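Local atomic coordinates of hydrogenase-specific maturation endopeptidase (Thermococcus kodakarensis, PDB entry 5IJA), a protein that probably acts as an endopeptidase in the maturation of [NiFe] hydrogenase. Residues L34-G37 against T38-R42; V140-A143 against E144-K148; D130-K133 against A134-K138. All blocks are in the same frame, centred on the assembly; numbering follows the deposited sequence.

Interaction 1 (L34-G37 against T38-R42); sequences LEVG and TDIFR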
loop_
_atom_site.group_PDB
_atom_site.type_symbol
_atom_site.label_atom_id
_atom_site.label_comp_id
_atom_site.label_asym_id
_atom_site.label_seq_id
_atom_site.Cartn_x
_atom_site.Cartn_y
_atom_site.Cartn_z
ATOM N N LEU A 34 3.159 -8.189 4.545
ATOM C CA LEU A 34 3.086 -9.095 3.405
ATOM C C LEU A 34 3.454 -8.343 2.146
ATOM O O LEU A 34 2.817 -7.338 1.796
ATOM C CB LEU A 34 1.690 -9.716 3.238
ATOM C CG LEU A 34 1.535 -10.559 1.963
ATOM C CD1 LEU A 34 2.346 -11.867 2.057
ATOM C CD2 LEU A 34 0.060 -10.847 1.617
ATOM N N GLU A 35 4.476 -8.824 1.447
ATOM C CA GLU A 35 4.796 -8.196 0.181
ATOM C C GLU A 35 3.881 -8.769 -0.903
ATOM O O GLU A 35 4.078 -9.882 -1.403
ATOM C CB GLU A 35 6.276 -8.373 -0.158
ATOM C CG GLU A 35 6.747 -7.432 -1.252
ATOM C CD GLU A 35 8.259 -7.455 -1.470
ATOM O OE1 GLU A 35 9.026 -7.222 -0.509
ATOM O OE2 GLU A 35 8.674 -7.710 -2.618
ATOM N N VAL A 36 2.843 -8.013 -1.230
ATOM C CA VAL A 36 1.868 -8.452 -2.214
ATOM C C VAL A 36 2.411 -8.247 -3.626
ATOM O O VAL A 36 2.213 -9.078 -4.508
ATOM C CB VAL A 36 0.538 -7.691 -2.058
ATOM C CG1 VAL A 36 -0.381 -7.931 -3.251
ATOM C CG2 VAL A 36 -0.133 -8.065 -0.742
ATOM N N GLY A 37 3.097 -7.130 -3.827
ATOM C CA GLY A 37 3.573 -6.770 -5.151
ATOM C C GLY A 37 2.421 -6.478 -6.078
ATOM O O GLY A 37 1.774 -5.430 -5.967
ATOM N N THR A 38 2.155 -7.406 -7.000
ATOM C CA THR A 38 1.061 -7.241 -7.951
ATOM C C THR A 38 0.091 -8.420 -7.914
ATOM O O THR A 38 -0.710 -8.588 -8.827
ATOM C CB THR A 38 1.577 -7.080 -9.407
ATOM O OG1 THR A 38 2.403 -8.200 -9.745
ATOM C CG2 THR A 38 2.384 -5.790 -9.567
ATOM N N ASP A 39 0.147 -9.220 -6.852
ATOM C CA ASP A 39 -0.673 -10.425 -6.758
ATOM C C ASP A 39 -1.392 -10.549 -5.413
ATOM O O ASP A 39 -0.854 -11.116 -4.474
ATOM C CB ASP A 39 0.192 -11.666 -6.987
ATOM C CG ASP A 39 -0.617 -12.962 -6.945
ATOM O OD1 ASP A 39 -1.862 -12.907 -7.043
ATOM O OD2 ASP A 39 0.005 -14.039 -6.843
ATOM N N ILE A 40 -2.620 -10.058 -5.356
ATOM C CA ILE A 40 -3.345 -9.996 -4.091
ATOM C C ILE A 40 -3.632 -11.398 -3.513
ATOM O O ILE A 40 -3.825 -11.549 -2.313
ATOM C CB ILE A 40 -4.657 -9.192 -4.264
ATOM C CG1 ILE A 40 -5.264 -8.863 -2.906
ATOM C CG2 ILE A 40 -5.631 -9.931 -5.151
ATOM C CD1 ILE A 40 -4.313 -8.098 -2.015
ATOM N N PHE A 41 -3.616 -12.433 -4.345
ATOM C CA PHE A 41 -3.963 -13.768 -3.852
ATOM C C PHE A 41 -2.884 -14.368 -2.940
ATOM O O PHE A 41 -3.100 -15.405 -2.297
ATOM C CB PHE A 41 -4.274 -14.696 -5.031
ATOM C CG PHE A 41 -5.593 -14.389 -5.691
ATOM C CD1 PHE A 41 -6.746 -14.297 -4.928
ATOM C CD2 PHE A 41 -5.672 -14.139 -7.047
ATOM C CE1 PHE A 41 -7.964 -14.000 -5.514
ATOM C CE2 PHE A 41 -6.881 -13.835 -7.642
ATOM C CZ PHE A 41 -8.030 -13.765 -6.881
ATOM N N ARG A 42 -1.730 -13.705 -2.862
ATOM C CA ARG A 42 -0.736 -14.030 -1.841
ATOM C C ARG A 42 -1.308 -13.904 -0.435
ATOM O O ARG A 42 -0.837 -14.522 0.512
ATOM C CB ARG A 42 0.492 -13.126 -1.961
ATOM C CG ARG A 42 1.275 -13.301 -3.262
ATOM C CD ARG A 42 2.635 -12.623 -3.170
ATOM N NE ARG A 42 3.482 -12.942 -4.320
ATOM C CZ ARG A 42 4.661 -12.375 -4.564
ATOM N NH1 ARG A 42 5.138 -11.449 -3.736
ATOM N NH2 ARG A 42 5.364 -12.728 -5.636
#
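Arg42 reaches back along the chain to Glu35, and its NH1 donates to the main-chain oxygen of that residue, Glu35 O, at 3.0 Å. The bond is fairly straight, with an angle of 154° at the hydrogen. Glu35 O lies at the edge of the guanidinium and almost in its plane, whereas Val36 O stands over one face, 4.1 Å from Arg42 CZ. The side chain gets there by leaving its backbone with CG opposite the carbonyl carbon (chi1 -64°) and then running extended from CG to NE. Glu35 also brings its carboxylate near, although Glu35 OE2 stays 5.3 Å from Arg42 NH1, so any attraction is probably modest; Glu35 OE1 also makes a long, weak ion pair with Arg24.

Apolar groups meet beside the backbone of the turn. Val36 CG1 packs against the backbone of the loop, 3.4 Å from Asp39 O, and touches Ile40 CD1 at 4.1 Å. Leu34 CD2 comes up to the main chain of Arg42, 3.9 Å from Arg42 C.

What brings these groups together is a type II' beta turn from Val36 to Asp39, closed by Asp39 N donating to Val36 O at 3.1 Å. Gly37 occupies the turn position with positive phi (66°). One step further out, Asp39 forms an Asx turn: its OD1 accepts from Phe41 N, which meets it from above the carboxylate plane, while Arg42 N bonds to Asp39 O. Both bonds accompany the helical phi/psi of residues 40-42, from which Arg42 turns back.

The turn ends the outermost strand 33-37, which pairs with strand 3-8 through backbone bonds such as Val36 with Ala7. Val36 also rests on Leu6 and Leu8 of that strand, while Ile40 packs on Ala93 of helix 88-103.

Interaction 2 (V140-A143 against E144-K148); sequences VEIA and EKLAK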
loop_
_atom_site.group_PDB
_atom_site.type_symbol
_atom_site.label_atom_id
_atom_site.label_comp_id
_atom_site.label_asym_id
_atom_site.label_seq_id
_atom_site.Cartn_x
_atom_site.Cartn_y
_atom_site.Cartn_z
ATOM N N VAL A 140 6.233 5.355 6.103
ATOM C CA VAL A 140 6.599 4.470 7.207
ATOM C C VAL A 140 6.111 5.028 8.547
ATOM O O VAL A 140 5.612 4.277 9.396
ATOM C CB VAL A 140 8.121 4.233 7.237
ATOM C CG1 VAL A 140 8.549 3.512 8.537
ATOM C CG2 VAL A 140 8.522 3.418 6.035
ATOM N N GLU A 141 6.229 6.340 8.717
ATOM C CA GLU A 141 5.776 7.010 9.943
ATOM C C GLU A 141 4.275 6.879 10.164
ATOM O O GLU A 141 3.824 6.610 11.280
ATOM C CB GLU A 141 6.129 8.489 9.912
ATOM C CG GLU A 141 7.599 8.800 10.045
ATOM C CD GLU A 141 7.843 10.295 10.008
ATOM O OE1 GLU A 141 6.948 11.043 10.468
ATOM O OE2 GLU A 141 8.907 10.721 9.506
ATOM N N ILE A 142 3.507 7.081 9.100
ATOM C CA ILE A 142 2.056 6.913 9.167
ATOM C C ILE A 142 1.695 5.477 9.527
ATOM O O ILE A 142 0.860 5.237 10.391
ATOM C CB ILE A 142 1.387 7.308 7.831
ATOM C CG1 ILE A 142 1.671 8.775 7.515
ATOM C CG2 ILE A 142 -0.117 7.059 7.872
ATOM C CD1 ILE A 142 1.133 9.255 6.171
ATOM N N ALA A 143 2.336 4.513 8.879
ATOM C CA ALA A 143 2.021 3.113 9.113
ATOM C C ALA A 143 2.338 2.671 10.554
ATOM O O ALA A 143 1.613 1.860 11.132
ATOM C CB ALA A 143 2.776 2.237 8.124
ATOM N N GLU A 144 3.429 3.180 11.126
ATOM C CA GLU A 144 3.800 2.794 12.497
ATOM C C GLU A 144 2.751 3.270 13.493
ATOM O O GLU A 144 2.431 2.571 14.458
ATOM C CB GLU A 144 5.188 3.344 12.868
ATOM C CG GLU A 144 6.335 2.716 12.076
ATOM C CD GLU A 144 7.666 2.723 12.825
ATOM O OE1 GLU A 144 7.780 2.041 13.872
ATOM O OE2 GLU A 144 8.603 3.405 12.358
ATOM N N LYS A 145 2.215 4.460 13.251
ATOM C CA LYS A 145 1.096 4.957 14.040
ATOM C C LYS A 145 -0.139 4.059 13.920
ATOM O O LYS A 145 -0.810 3.798 14.915
ATOM C CB LYS A 145 0.759 6.397 13.642
ATOM C CG LYS A 145 1.945 7.323 13.803
ATOM C CD LYS A 145 1.710 8.743 13.310
ATOM C CE LYS A 145 2.901 9.616 13.723
ATOM N NZ LYS A 145 3.062 10.833 12.885
ATOM N N LEU A 146 -0.435 3.573 12.715
ATOM C CA LEU A 146 -1.624 2.753 12.525
ATOM C C LEU A 146 -1.461 1.368 13.139
ATOM O O LEU A 146 -2.443 0.686 13.440
ATOM C CB LEU A 146 -1.961 2.638 11.029
ATOM C CG LEU A 146 -2.244 3.965 10.323
ATOM C CD1 LEU A 146 -2.505 3.762 8.834
ATOM C CD2 LEU A 146 -3.431 4.649 10.981
ATOM N N ALA A 147 -0.215 0.955 13.321
ATOM C CA ALA A 147 0.082 -0.382 13.812
ATOM C C ALA A 147 0.550 -0.327 15.257
ATOM O O ALA A 147 1.750 -0.382 15.533
ATOM C CB ALA A 147 1.128 -1.043 12.940
ATOM N N LYS A 148 -0.405 -0.215 16.177
ATOM C CA LYS A 148 -0.083 -0.098 17.596
ATOM C C LYS A 148 0.024 -1.454 18.284
ATOM O O LYS A 148 0.936 -1.679 19.081
ATOM C CB LYS A 148 -1.128 0.768 18.305
ATOM C CG LYS A 148 -1.145 2.208 17.821
ATOM C CD LYS A 148 0.256 2.804 17.834
ATOM C CE LYS A 148 0.841 2.810 19.236
ATOM N NZ LYS A 148 1.996 3.739 19.339
#
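Val140 and Glu144 illustrate how one helical turn can join an apolar and a charged side chain: they lie side by side, pointing the same way, with Val140 CG1 3.8 Å from Glu144 OE2. The glutamate CG, opposite the carbonyl carbon (chi1 -67°), passes 3.2 Å from Val140 O, and the chain continues extended beyond it. Its carboxylate is held by two outside partners, a salt bridge from Lys29 to OE2 and a hydrogen bond between Tyr31 OH and OE1.

Purely apolar contact comes from a second i/i+4 pair, Ile142 and Leu146, also side by side: Ile142 CG2 meets Leu146 CD1 at 4.2 Å. On the exposed side the extended Lys145 runs past the main chain, its CG 3.2 Å from Glu141 O, yet Lys145 NZ remains 4.6 Å from Glu141 OE1, beyond a salt bridge.

Backbone bonds of the i to i+4 kind tie the turns together. Glu144 N donates to Val140 O at 3.0 Å, and Leu146 N to Ile142 O at 3.1 Å in the carbonyl plane; Lys145 N to Glu141 O is weak. The last of them, Ala147 N to Ala143 O, is also weak and is bent (128°), in keeping with Ala147 being the first residue to leave helical geometry.

This C-terminal part of helix 130-146 is lodged between other elements: Val140 and Ala143 pack on Leu26 of helix 18-28, while Ile142 meets Ile115 of strand 111-118 and Leu146 meets His71 of strand 69-73.

Interaction 3 (D130-K133 against A134-K138); sequences DEVK and AGVQK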
loop_
_atom_site.group_PDB
_atom_site.type_symbol
_atom_site.label_atom_id
_atom_site.label_comp_id
_atom_site.label_asym_id
_atom_site.label_seq_id
_atom_site.Cartn_x
_atom_site.Cartn_y
_atom_site.Cartn_z
ATOM N N ASP A 130 15.181 10.754 -5.271
ATOM C CA ASP A 130 15.386 11.387 -3.975
ATOM C C ASP A 130 14.061 11.868 -3.380
ATOM O O ASP A 130 13.836 11.708 -2.188
ATOM C CB ASP A 130 16.385 12.557 -4.073
ATOM C CG ASP A 130 17.856 12.111 -3.949
ATOM O OD1 ASP A 130 18.134 10.902 -3.768
ATOM O OD2 ASP A 130 18.747 12.990 -4.010
ATOM N N GLU A 131 13.179 12.435 -4.200
ATOM C CA GLU A 131 11.912 12.955 -3.687
ATOM C C GLU A 131 11.037 11.856 -3.072
ATOM O O GLU A 131 10.300 12.092 -2.108
ATOM C CB GLU A 131 11.119 13.658 -4.787
ATOM C CG GLU A 131 11.773 14.893 -5.371
ATOM C CD GLU A 131 12.738 14.568 -6.493
ATOM O OE1 GLU A 131 13.226 13.418 -6.558
ATOM O OE2 GLU A 131 13.003 15.467 -7.321
ATOM N N VAL A 132 11.119 10.658 -3.641
ATOM C CA VAL A 132 10.284 9.543 -3.204
ATOM C C VAL A 132 10.899 8.843 -1.984
ATOM O O VAL A 132 10.179 8.248 -1.182
ATOM C CB VAL A 132 10.039 8.557 -4.378
ATOM C CG1 VAL A 132 9.409 7.248 -3.910
ATOM C CG2 VAL A 132 9.147 9.210 -5.393
ATOM N N LYS A 133 12.217 8.941 -1.814
ATOM C CA LYS A 133 12.848 8.488 -0.570
ATOM C C LYS A 133 12.209 9.179 0.631
ATOM O O LYS A 133 11.912 8.548 1.655
ATOM C CB LYS A 133 14.353 8.772 -0.565
ATOM C CG LYS A 133 15.183 7.987 -1.572
ATOM C CD LYS A 133 16.654 8.363 -1.426
ATOM C CE LYS A 133 17.509 7.748 -2.518
ATOM N NZ LYS A 133 18.929 8.191 -2.420
ATOM N N ALA A 134 12.017 10.488 0.494
ATOM C CA ALA A 134 11.371 11.294 1.517
ATOM C C ALA A 134 9.947 10.807 1.772
ATOM O O ALA A 134 9.508 10.707 2.923
ATOM C CB ALA A 134 11.368 12.755 1.112
ATOM N N GLY A 135 9.237 10.508 0.690
ATOM C CA GLY A 135 7.902 9.954 0.778
ATOM C C GLY A 135 7.867 8.618 1.492
ATOM O O GLY A 135 6.988 8.389 2.308
ATOM N N VAL A 136 8.821 7.735 1.204
ATOM C CA VAL A 136 8.867 6.433 1.881
ATOM C C VAL A 136 8.994 6.606 3.390
ATOM O O VAL A 136 8.349 5.903 4.176
ATOM C CB VAL A 136 10.035 5.569 1.364
ATOM C CG1 VAL A 136 10.212 4.330 2.239
ATOM C CG2 VAL A 136 9.811 5.197 -0.089
ATOM N N GLN A 137 9.816 7.563 3.792
ATOM C CA GLN A 137 9.993 7.857 5.205
ATOM C C GLN A 137 8.686 8.275 5.867
ATOM O O GLN A 137 8.340 7.780 6.949
ATOM C CB GLN A 137 11.061 8.938 5.374
ATOM C CG GLN A 137 12.445 8.454 4.953
ATOM C CD GLN A 137 12.911 7.272 5.788
ATOM O OE1 GLN A 137 12.783 7.277 7.013
ATOM N NE2 GLN A 137 13.434 6.243 5.127
ATOM N N LYS A 138 7.932 9.151 5.216
ATOM C CA LYS A 138 6.682 9.586 5.835
ATOM C C LYS A 138 5.606 8.499 5.768
ATOM O O LYS A 138 4.776 8.405 6.673
ATOM C CB LYS A 138 6.166 10.879 5.212
ATOM C CG LYS A 138 5.359 11.686 6.236
ATOM C CD LYS A 138 5.474 13.195 6.054
ATOM C CE LYS A 138 4.912 13.917 7.288
ATOM N NZ LYS A 138 4.413 15.299 7.019
#
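The first turns of helix 130-146 are amphipathic, with Val132 and Val136 on the buried side and Asp130, Lys133, Ala134 and Gln137 exposed. Four i to i+4 backbone bonds join 130-133 to 134-138. The first two are long and weak: Ala134 N to Asp130 O at 3.5 Å and Gly135 N to Glu131 O at 3.4 Å. Val136 N approaches Val132 O to 2.8 Å, and Gln137 N reaches Lys133 O at 3.2 Å.

On the buried side, Val136 sets CG2 opposite its carbonyl carbon, beside the backbone N, and this branch lies 3.3 Å from Val132 O. It faces Val132 CG1 more loosely, at 4.4 Å. Both valines turn to neighbours in the fold: Val132 touches Ala18, and Val136 touches Ala22 and Ile25, all on helix 18-28. On the exposed side Gln137 bends at chi2, with its CG 3.3 Å from Lys133 O.

Lys133 also forms a salt bridge with Asp130, three residues earlier. Extended beyond CG, the lysine brings its NZ to Asp130 OD1 at 3.1 Å, nearly in line with the carboxylate C-O bond, and Glu131 OE2 forms another salt bridge with Lys120. Acidic side chains at the start of a helix would probably interact favourably with its dipole, and the two salt bridges would probably balance their charges.

Interactions 2 and 3 belong to the same helix, 130-146, at its end and its start, with centres about 15 Å apart; both lean valines on helix 18-28, and interaction 2 also packs against strands 69-73 and 111-118. Interaction 1 lies about 20 Å from interaction 2 and 22 Å from interaction 3, centre to centre, at the edge strand 33-37. All three are partly buried, each pairing an apolar inner side with a polar outer one. The chemistry differs with place: in the helix regular backbone bonds carry the contact, mixed in strength in both 130-138 and 140-148, whereas in 34-42 a turn bond and an arginine N-H donating to a strand carbonyl do so.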